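Local coordinates for hypothetical protein Atu1913 (Agrobacterium tumefaciens, PDB 2B1Y) that is of unknown function, a small bacterial protein of the DUF1883 family that pairs with a second copy of itself through a shared beta sheet, at residues P4-D12 and F40-K50. Residues are numbered along the deposited sequence; the frame is centred on the assembly and turned at random. Where two conformers were deposited one is given.
Sequences PNFRYTHYD and FQRFTELLDFK. With SO4 (sulfate ion), chain D.
Asn5 and Leu47 bring the backbones closest, with CA atoms 5.3 Å apart, whereas at His10 and Phe40 the CA separation has widened to 9.3 Å; close backbone approach and polar bonds at the Asn5 end give way to side-chain packing toward His10 and Phe40. Asn5 illustrates how one residue can grip segment 46-50 through both its backbone and its amide. Its backbone N donates to Leu47 O in the carbonyl plane at 3.0 Å, and its amide nitrogen ND2 reaches Phe49 O almost straight (N-H...O 169°), with a weak second bond to Leu46 O. Lys50 folds back at chi2 (-73°) to bring NZ to Asn5 OD1 at 2.7 Å, which leaves both ends of the amide engaged and its flip fixed. Farther along, Leu47 CD2 lies over one face of the Phe6 ring in a CH-pi contact, while Leu47 CD1 comes obliquely to within 3.2 Å of Tyr8 CE1, a tight approach. The Phe43 ring turns its CE2 edge to the Tyr8 face, a T-shaped pair with planes at 79°. Phe40 and His10 instead stack face to face, centroids 3.9 Å apart, and His72 of the second subunit stacks on Phe40 and hydrogen-bonds His10 NE2. Polar bonds thus probably hold the start of the modelled chain against segment 46-50, and aromatic packing carries the contact into the dimer interface.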
ATOM      1  N   PRO A   4       9.564  -8.527   5.277  1.00 49.61           N
ATOM      2  CA  PRO A   4       8.386  -7.671   5.469  1.00 49.24           C
ATOM      3  C   PRO A   4       8.774  -6.199   5.426  1.00 47.74           C
ATOM      4  O   PRO A   4       9.832  -5.816   5.975  1.00 48.29           O
ATOM      5  CB  PRO A   4       7.894  -8.044   6.874  1.00 49.64           C
ATOM      6  CG  PRO A   4       8.566  -9.359   7.191  1.00 50.51           C
ATOM      7  CD  PRO A   4       9.885  -9.305   6.480  1.00 50.46           C
ATOM      8  N   ASN A   5       7.950  -5.380   4.779  1.00 44.65           N
ATOM      9  CA  ASN A   5       8.318  -3.983   4.580  1.00 42.19           C
ATOM     10  C   ASN A   5       8.500  -3.198   5.891  1.00 40.67           C
ATOM     11  O   ASN A   5       9.311  -2.267   5.954  1.00 39.86           O
ATOM     12  CB  ASN A   5       7.343  -3.271   3.627  1.00 42.19           C
ATOM     13  CG  ASN A   5       7.561  -3.646   2.144  1.00 42.55           C
ATOM     14  OD1 ASN A   5       8.646  -4.055   1.739  1.00 45.13           O
ATOM     15  ND2 ASN A   5       6.514  -3.495   1.338  1.00 42.15           N
ATOM     16  N   PHE A   6       7.765  -3.582   6.937  1.00 38.13           N
ATOM     17  CA  PHE A   6       7.814  -2.872   8.243  1.00 36.35           C
ATOM     18  C   PHE A   6       7.170  -3.763   9.302  1.00 35.60           C
ATOM     19  O   PHE A   6       6.467  -4.713   8.955  1.00 35.40           O
ATOM     20  CB  PHE A   6       7.068  -1.543   8.160  1.00 35.86           C
ATOM     21  CG  PHE A   6       5.663  -1.668   7.613  1.00 36.26           C
ATOM     22  CD1 PHE A   6       5.420  -1.468   6.256  1.00 35.14           C
ATOM     23  CD2 PHE A   6       4.583  -2.019   8.453  1.00 33.77           C
ATOM     24  CE1 PHE A   6       4.104  -1.596   5.737  1.00 37.62           C
ATOM     25  CE2 PHE A   6       3.284  -2.145   7.937  1.00 34.96           C
ATOM     26  CZ  PHE A   6       3.051  -1.939   6.581  1.00 35.98           C
ATOM     27  N   ARG A   7       7.388  -3.465  10.585  1.00 33.48           N
ATOM     28  CA  ARG A   7       6.862  -4.293  11.650  1.00 33.06           C
ATOM     29  C   ARG A   7       5.440  -3.849  11.991  1.00 31.62           C
ATOM     30  O   ARG A   7       5.077  -2.703  11.783  1.00 31.81           O
ATOM     31  CB  ARG A   7       7.751  -4.243  12.909  1.00 33.06           C
ATOM     32  CG  ARG A   7       9.188  -4.848  12.732  1.00 36.38           C
ATOM     33  CD  ARG A   7       9.891  -4.978  14.064  1.00 34.27           C
ATOM     34  NE  ARG A   7       9.165  -5.948  14.864  1.00 42.60           N
ATOM     35  CZ  ARG A   7       8.965  -5.865  16.169  1.00 39.13           C
ATOM     36  NH1 ARG A   7       8.260  -6.803  16.757  1.00 41.45           N
ATOM     37  NH2 ARG A   7       9.460  -4.855  16.865  1.00 40.97           N
ATOM     38  N   TYR A   8       4.656  -4.754  12.526  1.00 31.34           N
ATOM     39  CA  TYR A   8       3.277  -4.404  12.907  1.00 30.70           C
ATOM     40  C   TYR A   8       2.771  -5.360  13.972  1.00 30.11           C
ATOM     41  O   TYR A   8       3.333  -6.453  14.180  1.00 29.94           O
ATOM     42  CB  TYR A   8       2.331  -4.430  11.682  1.00 31.93           C
ATOM     43  CG  TYR A   8       2.065  -5.820  11.166  1.00 33.85           C
ATOM     44  CD1 TYR A   8       2.993  -6.452  10.342  1.00 34.62           C
ATOM     45  CD2 TYR A   8       0.904  -6.514  11.518  1.00 34.38           C
ATOM     46  CE1 TYR A   8       2.771  -7.742   9.879  1.00 36.04           C
ATOM     47  CE2 TYR A   8       0.675  -7.806  11.069  1.00 36.48           C
ATOM     48  CZ  TYR A   8       1.628  -8.406  10.239  1.00 37.87           C
ATOM     49  OH  TYR A   8       1.426  -9.674   9.754  1.00 40.82           O
ATOM     50  N   THR A   9       1.678  -4.958  14.625  1.00 28.52           N
ATOM     51  CA  THR A   9       1.000  -5.802  15.567  1.00 28.68           C
ATOM     52  C   THR A   9      -0.448  -5.924  15.121  1.00 28.62           C
ATOM     53  O   THR A   9      -1.061  -4.926  14.795  1.00 28.83           O
ATOM     54  CB  THR A   9       0.955  -5.120  16.942  1.00 29.85           C
ATOM     55  OG1 THR A   9       2.287  -4.944  17.424  1.00 26.39           O
ATOM     56  CG2 THR A   9       0.150  -5.977  17.917  1.00 29.74           C
ATOM     57  N   HIS A  10      -0.976  -7.140  15.095  1.00 28.28           N
ATOM     58  CA  HIS A  10      -2.325  -7.384  14.592  1.00 28.88           C
ATOM     59  C   HIS A  10      -3.226  -7.910  15.702  1.00 28.73           C
ATOM     60  O   HIS A  10      -2.957  -8.980  16.231  1.00 29.63           O
ATOM     61  CB  HIS A  10      -2.247  -8.409  13.429  1.00 29.41           C
ATOM     62  CG  HIS A  10      -3.574  -8.984  13.025  1.00 29.36           C
ATOM     63  ND1 HIS A  10      -3.741 -10.318  12.684  1.00 29.71           N
ATOM     64  CD2 HIS A  10      -4.801  -8.418  12.948  1.00 30.40           C
ATOM     65  CE1 HIS A  10      -5.010 -10.536  12.393  1.00 28.77           C
ATOM     66  NE2 HIS A  10      -5.678  -9.403  12.544  1.00 29.76           N
ATOM     67  N   TYR A  11      -4.274  -7.166  16.061  1.00 28.15           N
ATOM     68  CA  TYR A  11      -5.348  -7.674  16.932  1.00 28.06           C
ATOM     69  C   TYR A  11      -6.537  -8.098  16.054  1.00 29.00           C
ATOM     70  O   TYR A  11      -7.122  -7.275  15.352  1.00 27.83           O
ATOM     71  CB  TYR A  11      -5.834  -6.619  17.965  1.00 29.22           C
ATOM     72  CG  TYR A  11      -4.734  -6.021  18.816  1.00 27.34           C
ATOM     73  CD1 TYR A  11      -4.464  -6.544  20.084  1.00 26.37           C
ATOM     74  CD2 TYR A  11      -3.955  -4.945  18.355  1.00 29.14           C
ATOM     75  CE1 TYR A  11      -3.441  -6.037  20.898  1.00 27.70           C
ATOM     76  CE2 TYR A  11      -2.892  -4.413  19.184  1.00 30.19           C
ATOM     77  CZ  TYR A  11      -2.665  -4.987  20.451  1.00 29.08           C
ATOM     78  OH  TYR A  11      -1.662  -4.527  21.263  1.00 28.63           O
ATOM     79  N   ASP A  12      -6.862  -9.385  16.081  1.00 27.72           N
ATOM     80  CA  ASP A  12      -8.106  -9.857  15.478  1.00 29.12           C
ATOM     81  C   ASP A  12      -9.215  -9.658  16.502  1.00 28.57           C
ATOM     82  O   ASP A  12      -9.294 -10.408  17.471  1.00 29.96           O
ATOM     83  CB  ASP A  12      -7.953 -11.329  15.111  1.00 29.72           C
ATOM     84  CG  ASP A  12      -9.140 -11.869  14.381  1.00 31.72           C
ATOM     85  OD1 ASP A  12     -10.210 -11.190  14.304  1.00 36.15           O
ATOM     86  OD2 ASP A  12      -8.987 -12.997  13.883  1.00 37.87           O
ATOM     87  N   PHE A  40      -7.990  -6.424   5.830  1.00 27.39           N
ATOM     88  CA  PHE A  40      -6.842  -7.116   6.416  1.00 28.15           C
ATOM     89  C   PHE A  40      -6.150  -8.028   5.373  1.00 28.62           C
ATOM     90  O   PHE A  40      -4.929  -8.147   5.334  1.00 27.54           O
ATOM     91  CB  PHE A  40      -7.209  -7.899   7.693  1.00 27.45           C
ATOM     92  CG  PHE A  40      -6.036  -8.622   8.297  1.00 29.24           C
ATOM     93  CD1 PHE A  40      -4.946  -7.902   8.781  1.00 30.04           C
ATOM     94  CD2 PHE A  40      -5.990 -10.012   8.312  1.00 31.47           C
ATOM     95  CE1 PHE A  40      -3.827  -8.555   9.309  1.00 31.00           C
ATOM     96  CE2 PHE A  40      -4.885 -10.690   8.838  1.00 33.52           C
ATOM     97  CZ  PHE A  40      -3.805  -9.955   9.347  1.00 32.86           C
ATOM     98  N   GLN A  41      -6.932  -8.665   4.512  1.00 29.37           N
ATOM     99  CA  GLN A  41      -6.274  -9.484   3.500  1.00 31.40           C
ATOM    100  C   GLN A  41      -5.423  -8.626   2.548  1.00 30.24           C
ATOM    101  O   GLN A  41      -4.294  -8.987   2.239  1.00 30.57           O
ATOM    102  CB  GLN A  41      -7.288 -10.331   2.751  1.00 31.97           C
ATOM    103  CG  GLN A  41      -7.832 -11.492   3.595  1.00 39.01           C
ATOM    104  CD  GLN A  41      -6.723 -12.457   4.077  1.00 47.80           C
ATOM    105  OE1 GLN A  41      -6.728 -12.911   5.241  1.00 51.30           O
ATOM    106  NE2 GLN A  41      -5.765 -12.762   3.185  1.00 48.86           N
ATOM    107  N   ARG A  42      -5.957  -7.471   2.143  1.00 30.88           N
ATOM    108  CA  ARG A  42      -5.198  -6.485   1.367  1.00 30.07           C
ATOM    109  C   ARG A  42      -3.931  -6.023   2.112  1.00 29.90           C
ATOM    110  O   ARG A  42      -2.839  -6.020   1.545  1.00 29.96           O
ATOM    111  CB  ARG A  42      -6.093  -5.307   0.974  1.00 30.51           C
ATOM    112  CG  ARG A  42      -7.278  -5.709   0.092  1.00 30.51           C
ATOM    113  CD  ARG A  42      -8.126  -4.528  -0.357  1.00 31.51           C
ATOM    114  NE  ARG A  42      -9.237  -4.994  -1.190  1.00 35.34           N
ATOM    115  CZ  ARG A  42     -10.528  -4.979  -0.838  1.00 33.78           C
ATOM    116  NH1 ARG A  42     -10.921  -4.515   0.345  1.00 35.47           N
ATOM    117  NH2 ARG A  42     -11.437  -5.446  -1.669  1.00 33.03           N
ATOM    118  N   PHE A  43      -4.059  -5.649   3.385  1.00 30.06           N
ATOM    119  CA  PHE A  43      -2.902  -5.262   4.177  1.00 30.80           C
ATOM    120  C   PHE A  43      -1.766  -6.318   4.135  1.00 31.85           C
ATOM    121  O   PHE A  43      -0.596  -5.976   3.926  1.00 31.39           O
ATOM    122  CB  PHE A  43      -3.321  -5.012   5.635  1.00 30.77           C
ATOM    123  CG  PHE A  43      -2.183  -4.652   6.547  1.00 29.71           C
ATOM    124  CD1 PHE A  43      -1.710  -3.335   6.602  1.00 31.36           C
ATOM    125  CD2 PHE A  43      -1.606  -5.617   7.374  1.00 30.75           C
ATOM    126  CE1 PHE A  43      -0.654  -2.993   7.448  1.00 28.48           C
ATOM    127  CE2 PHE A  43      -0.564  -5.264   8.213  1.00 32.07           C
ATOM    128  CZ  PHE A  43      -0.118  -3.944   8.260  1.00 31.36           C
ATOM    129  N   THR A  44      -2.106  -7.586   4.324  0.50 32.42           N
ATOM    130  CA  THR A  44      -1.073  -8.629   4.369  0.50 33.25           C
ATOM    131  C   THR A  44      -0.363  -8.756   3.020  0.50 35.01           C
ATOM    132  O   THR A  44       0.812  -9.116   2.974  0.50 33.90           O
ATOM    133  CB  THR A  44      -1.605 -10.007   4.801  0.50 33.34           C
ATOM    134  OG1 THR A  44      -2.441 -10.548   3.771  0.50 33.02           O
ATOM    135  CG2 THR A  44      -2.370  -9.904   6.128  0.50 33.81           C
ATOM    136  N   GLU A  45      -1.077  -8.440   1.935  1.00 36.27           N
ATOM    137  CA  GLU A  45      -0.468  -8.391   0.603  1.00 39.29           C
ATOM    138  C   GLU A  45       0.516  -7.249   0.499  1.00 39.27           C
ATOM    139  O   GLU A  45       1.595  -7.429  -0.056  1.00 41.01           O
ATOM    140  CB  GLU A  45      -1.532  -8.347  -0.515  1.00 39.57           C
ATOM    141  CG  GLU A  45      -2.545  -9.508  -0.485  1.00 45.75           C
ATOM    142  CD  GLU A  45      -1.909 -10.886  -0.618  1.00 53.06           C
ATOM    143  OE1 GLU A  45      -1.377 -11.187  -1.705  1.00 57.81           O
ATOM    144  OE2 GLU A  45      -1.936 -11.672   0.359  1.00 55.07           O
ATOM    145  N   LEU A  46       0.190  -6.107   1.074  0.50 39.39           N
ATOM    146  CA  LEU A  46       1.053  -4.955   0.948  0.50 38.90           C
ATOM    147  C   LEU A  46       2.321  -4.991   1.839  0.50 38.57           C
ATOM    148  O   LEU A  46       3.262  -4.215   1.632  0.50 38.22           O
ATOM    149  CB  LEU A  46       0.206  -3.678   1.067  0.50 38.98           C
ATOM    150  CG  LEU A  46      -0.991  -3.712   0.077  0.50 37.88           C
ATOM    151  CD1 LEU A  46      -2.086  -2.712   0.456  0.50 35.54           C
ATOM    152  CD2 LEU A  46      -0.580  -3.535  -1.387  0.50 35.53           C
ATOM    153  N   LEU A  47       2.375  -5.933   2.789  1.00 37.88           N
ATOM    154  CA  LEU A  47       3.610  -6.188   3.535  1.00 37.81           C
ATOM    155  C   LEU A  47       4.716  -6.775   2.647  1.00 36.75           C
ATOM    156  O   LEU A  47       5.891  -6.622   2.959  1.00 37.07           O
ATOM    157  CB  LEU A  47       3.352  -7.112   4.719  1.00 37.58           C
ATOM    158  CG  LEU A  47       2.681  -6.521   5.958  1.00 37.70           C
ATOM    159  CD1 LEU A  47       2.090  -7.684   6.720  1.00 38.01           C
ATOM    160  CD2 LEU A  47       3.710  -5.835   6.799  1.00 39.21           C
ATOM    161  N   ASP A  48       4.334  -7.434   1.554  1.00 35.79           N
ATOM    162  CA  ASP A  48       5.308  -8.018   0.619  1.00 36.14           C
ATOM    163  C   ASP A  48       5.391  -7.265  -0.730  1.00 34.47           C
ATOM    164  O   ASP A  48       6.041  -7.751  -1.682  1.00 34.13           O
ATOM    165  CB  ASP A  48       4.992  -9.506   0.348  1.00 37.40           C
ATOM    166  CG  ASP A  48       5.125 -10.370   1.586  1.00 41.77           C
ATOM    167  OD1 ASP A  48       5.934 -10.025   2.485  1.00 47.23           O
ATOM    168  OD2 ASP A  48       4.404 -11.388   1.661  1.00 45.79           O
ATOM    169  N   PHE A  49       4.745  -6.103  -0.816  1.00 31.65           N
ATOM    170  CA  PHE A  49       4.699  -5.350  -2.081  1.00 30.50           C
ATOM    171  C   PHE A  49       6.036  -4.666  -2.361  1.00 30.37           C
ATOM    172  O   PHE A  49       6.534  -3.855  -1.547  1.00 30.46           O
ATOM    173  CB  PHE A  49       3.545  -4.341  -2.049  1.00 30.28           C
ATOM    174  CG  PHE A  49       3.459  -3.480  -3.270  1.00 31.32           C
ATOM    175  CD1 PHE A  49       3.551  -4.038  -4.564  1.00 28.46           C
ATOM    176  CD2 PHE A  49       3.205  -2.102  -3.128  1.00 32.01           C
ATOM    177  CE1 PHE A  49       3.439  -3.216  -5.713  1.00 31.09           C
ATOM    178  CE2 PHE A  49       3.088  -1.281  -4.261  1.00 30.62           C
ATOM    179  CZ  PHE A  49       3.216  -1.833  -5.544  1.00 31.53           C
ATOM    180  N   LYS A  50       6.649  -5.035  -3.485  1.00 29.95           N
ATOM    181  CA  LYS A  50       7.970  -4.514  -3.861  1.00 30.79           C
ATOM    182  C   LYS A  50       7.930  -4.011  -5.301  1.00 29.80           C
ATOM    183  O   LYS A  50       7.259  -4.618  -6.157  1.00 29.14           O
ATOM    184  CB  LYS A  50       9.034  -5.622  -3.797  1.00 31.47           C
ATOM    185  CG  LYS A  50       9.188  -6.326  -2.418  1.00 36.43           C
ATOM    186  CD  LYS A  50       9.877  -5.420  -1.409  1.00 39.26           C
ATOM    187  CE  LYS A  50      10.158  -6.202  -0.121  1.00 42.25           C
ATOM    188  NZ  LYS A  50      10.853  -5.264   0.825  1.00 43.11           N
TER
HETATM  189  S   SO4 D 204     -14.638  -5.339   0.174  1.00 86.71           S
HETATM  190  O1  SO4 D 204     -13.848  -6.430  -0.403  1.00 86.91           O
HETATM  191  O2  SO4 D 204     -13.789  -4.539   1.057  1.00 86.85           O
HETATM  192  O3  SO4 D 204     -15.149  -4.484  -0.890  1.00 87.04           O
HETATM  193  O4  SO4 D 204     -15.764  -5.895   0.923  1.00 87.00           O